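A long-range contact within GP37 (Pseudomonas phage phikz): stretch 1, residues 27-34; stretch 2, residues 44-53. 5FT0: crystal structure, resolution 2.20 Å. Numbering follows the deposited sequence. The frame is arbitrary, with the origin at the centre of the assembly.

Stretch 1, residues 27-34: LEDISVHW
Stretch 2, residues 44-53: FVTCATMSSH

Antiparallel strand pairs commonly carry an apolar face and a polar one, and GP37 gives a compact example. Strands 30-34 and 44-48 run antiparallel at 161°; the two stretches together bury 572 Å², both sides summed. On one face lie Val32 and Trp34 with Cys47 and Val45. Both valines are t, Cys47 is m and Trp34 is p (chi2 -88°), its indole leading away; the branched valines fill the buried layer, Val32 CG1 lying 3.9 Å from Val45 CG1. Ile30 (m, m) extends this layer, with CG2 3.6 Å from Cys47 CB and CD1 3.4 Å from Thr49 CG2.

Extended backbones, phi -97 to -153° and psi 123 to 153°, pair Ser31 with Ala48, Val32 with Cys47 (CA-CA 4.7 Å), His33 with Thr46 and Trp34 with Val45 (CA-CA 4.3 Å). Reciprocal hydrogen bonds join Ser31 N to Ala48 O and Ala48 N to Ser31 O (both 3.0 Å), then His33 N to Thr46 O (2.8 Å) and Thr46 N to His33 O (2.7 Å). Ser31 (t), His33 (m), Thr46 (m) and Ala48 occupy the other, more open face.

Beyond the strands, a water bridges Asp29 O (2.9 Å) and Met50 N (3.0 Å). Glu28 (m, t, chi3 -41°) points toward the other stretch, and its long side chain carries a carboxylate whose two oxygens each take one Ser51 donor: OE1 accepts from Ser51 N (3.1 Å) and OE2 from Ser51 OG (2.6 Å; Ser51 chi1 m).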

# COMPACT_ATOMS: atom_id res chain seq x y z
N LEU A 27 -22.75 7.09 4.67
CA LEU A 27 -22.81 8.51 4.31
C LEU A 27 -22.62 9.37 5.55
O LEU A 27 -23.33 9.20 6.54
CB LEU A 27 -24.14 8.85 3.62
CG LEU A 27 -24.49 8.09 2.34
CD1 LEU A 27 -25.85 8.54 1.83
CD2 LEU A 27 -23.42 8.29 1.28
N GLU A 28 -21.67 10.30 5.48
CA GLU A 28 -21.42 11.25 6.55
C GLU A 28 -21.36 12.66 5.97
O GLU A 28 -21.17 12.84 4.76
CB GLU A 28 -20.12 10.94 7.29
CG GLU A 28 -20.09 9.60 8.00
CD GLU A 28 -18.77 9.34 8.69
OE1 GLU A 28 -17.72 9.65 8.08
OE2 GLU A 28 -18.78 8.83 9.83
N ASP A 29 -21.51 13.65 6.84
CA ASP A 29 -21.32 15.04 6.44
C ASP A 29 -19.93 15.23 5.85
O ASP A 29 -18.93 14.73 6.38
CB ASP A 29 -21.52 15.98 7.63
CG ASP A 29 -22.94 15.96 8.17
OD1 ASP A 29 -23.85 15.50 7.46
OD2 ASP A 29 -23.14 16.41 9.32
N ILE A 30 -19.87 15.95 4.73
CA ILE A 30 -18.62 16.24 4.02
C ILE A 30 -18.27 17.69 4.28
O ILE A 30 -19.11 18.58 4.09
CB ILE A 30 -18.76 16.00 2.51
CG1 ILE A 30 -19.15 14.56 2.14
CG2 ILE A 30 -17.43 16.27 1.83
CD1 ILE A 30 -18.00 13.59 2.13
N SER A 31 -17.03 17.94 4.69
CA SER A 31 -16.48 19.29 4.66
C SER A 31 -15.66 19.43 3.37
O SER A 31 -14.75 18.64 3.13
CB SER A 31 -15.61 19.57 5.88
OG SER A 31 -15.06 20.88 5.82
N VAL A 32 -16.01 20.42 2.55
CA VAL A 32 -15.44 20.56 1.21
C VAL A 32 -14.57 21.81 1.16
O VAL A 32 -15.03 22.91 1.50
CB VAL A 32 -16.54 20.63 0.13
CG1 VAL A 32 -15.91 20.83 -1.24
CG2 VAL A 32 -17.39 19.37 0.16
N HIS A 33 -13.32 21.63 0.74
CA HIS A 33 -12.43 22.73 0.41
C HIS A 33 -12.09 22.65 -1.07
O HIS A 33 -11.98 21.56 -1.65
CB HIS A 33 -11.13 22.68 1.23
CG HIS A 33 -11.34 22.83 2.71
ND1 HIS A 33 -11.05 24.00 3.38
CD2 HIS A 33 -11.80 21.96 3.64
CE1 HIS A 33 -11.33 23.84 4.66
NE2 HIS A 33 -11.78 22.61 4.85
N TRP A 34 -11.92 23.82 -1.70
CA TRP A 34 -11.53 23.86 -3.09
C TRP A 34 -10.78 25.15 -3.38
O TRP A 34 -10.97 26.16 -2.71
CB TRP A 34 -12.74 23.73 -4.03
CG TRP A 34 -13.74 24.84 -3.93
CD1 TRP A 34 -14.80 24.91 -3.07
CD2 TRP A 34 -13.79 26.03 -4.72
NE1 TRP A 34 -15.49 26.08 -3.27
CE2 TRP A 34 -14.90 26.78 -4.28
CE3 TRP A 34 -13.00 26.54 -5.76
CZ2 TRP A 34 -15.24 28.01 -4.85
CZ3 TRP A 34 -13.34 27.76 -6.32
CH2 TRP A 34 -14.45 28.48 -5.86
N PHE A 44 -9.11 22.19 -7.80
CA PHE A 44 -8.73 21.11 -6.90
C PHE A 44 -9.69 21.09 -5.73
O PHE A 44 -9.96 22.13 -5.13
CB PHE A 44 -7.29 21.28 -6.41
CG PHE A 44 -6.83 20.17 -5.51
CD1 PHE A 44 -6.43 18.95 -6.04
CD2 PHE A 44 -6.80 20.34 -4.13
CE1 PHE A 44 -6.01 17.93 -5.22
CE2 PHE A 44 -6.38 19.31 -3.31
CZ PHE A 44 -5.99 18.10 -3.85
N VAL A 45 -10.22 19.91 -5.41
CA VAL A 45 -11.25 19.74 -4.40
C VAL A 45 -10.75 18.76 -3.34
O VAL A 45 -10.15 17.74 -3.67
CB VAL A 45 -12.58 19.25 -5.02
CG1 VAL A 45 -13.64 19.07 -3.95
CG2 VAL A 45 -13.05 20.22 -6.09
N THR A 46 -11.01 19.09 -2.08
CA THR A 46 -10.70 18.21 -0.95
C THR A 46 -11.97 17.97 -0.15
O THR A 46 -12.67 18.92 0.21
CB THR A 46 -9.61 18.82 -0.07
OG1 THR A 46 -8.41 18.99 -0.83
CG2 THR A 46 -9.32 17.90 1.12
N CYS A 47 -12.25 16.70 0.14
CA CYS A 47 -13.44 16.30 0.89
C CYS A 47 -13.01 15.52 2.13
O CYS A 47 -12.21 14.58 2.03
CB CYS A 47 -14.37 15.44 0.03
SG CYS A 47 -14.93 16.24 -1.49
N ALA A 48 -13.54 15.90 3.29
CA ALA A 48 -13.13 15.32 4.56
C ALA A 48 -14.35 14.88 5.36
O ALA A 48 -15.32 15.64 5.49
CB ALA A 48 -12.31 16.32 5.38
N THR A 49 -14.30 13.66 5.88
CA THR A 49 -15.30 13.13 6.80
C THR A 49 -14.63 12.74 8.12
O THR A 49 -13.41 12.83 8.28
CB THR A 49 -16.01 11.90 6.22
OG1 THR A 49 -15.08 10.82 6.09
CG2 THR A 49 -16.62 12.21 4.88
N MSE A 50 -15.45 12.28 9.05
CA MSE A 50 -14.96 11.83 10.34
C MSE A 50 -14.35 10.43 10.23
O MSE A 50 -13.27 10.17 10.77
CB MSE A 50 -16.08 11.83 11.37
CG MSE A 50 -15.59 11.79 12.81
SE MSE A 50 -16.98 11.20 14.04
CE MSE A 50 -17.22 9.39 13.35
N SER A 51 -15.02 9.54 9.51
CA SER A 51 -14.66 8.12 9.51
C SER A 51 -13.61 7.77 8.46
O SER A 51 -12.67 7.01 8.76
CB SER A 51 -15.90 7.26 9.32
OG SER A 51 -16.76 7.35 10.45
N SER A 52 -13.73 8.28 7.23
CA SER A 52 -12.83 7.89 6.14
C SER A 52 -12.45 9.09 5.26
O SER A 52 -12.74 9.15 4.07
CB SER A 52 -13.46 6.78 5.30
OG SER A 52 -14.20 7.31 4.21
N HIS A 53 -11.76 10.05 5.86
CA HIS A 53 -11.21 11.21 5.15
C HIS A 53 -9.77 10.88 4.74
O HIS A 53 -9.16 10.01 5.40
CB HIS A 53 -11.26 12.43 6.07
O HOH W 1 -18.21 13.38 8.85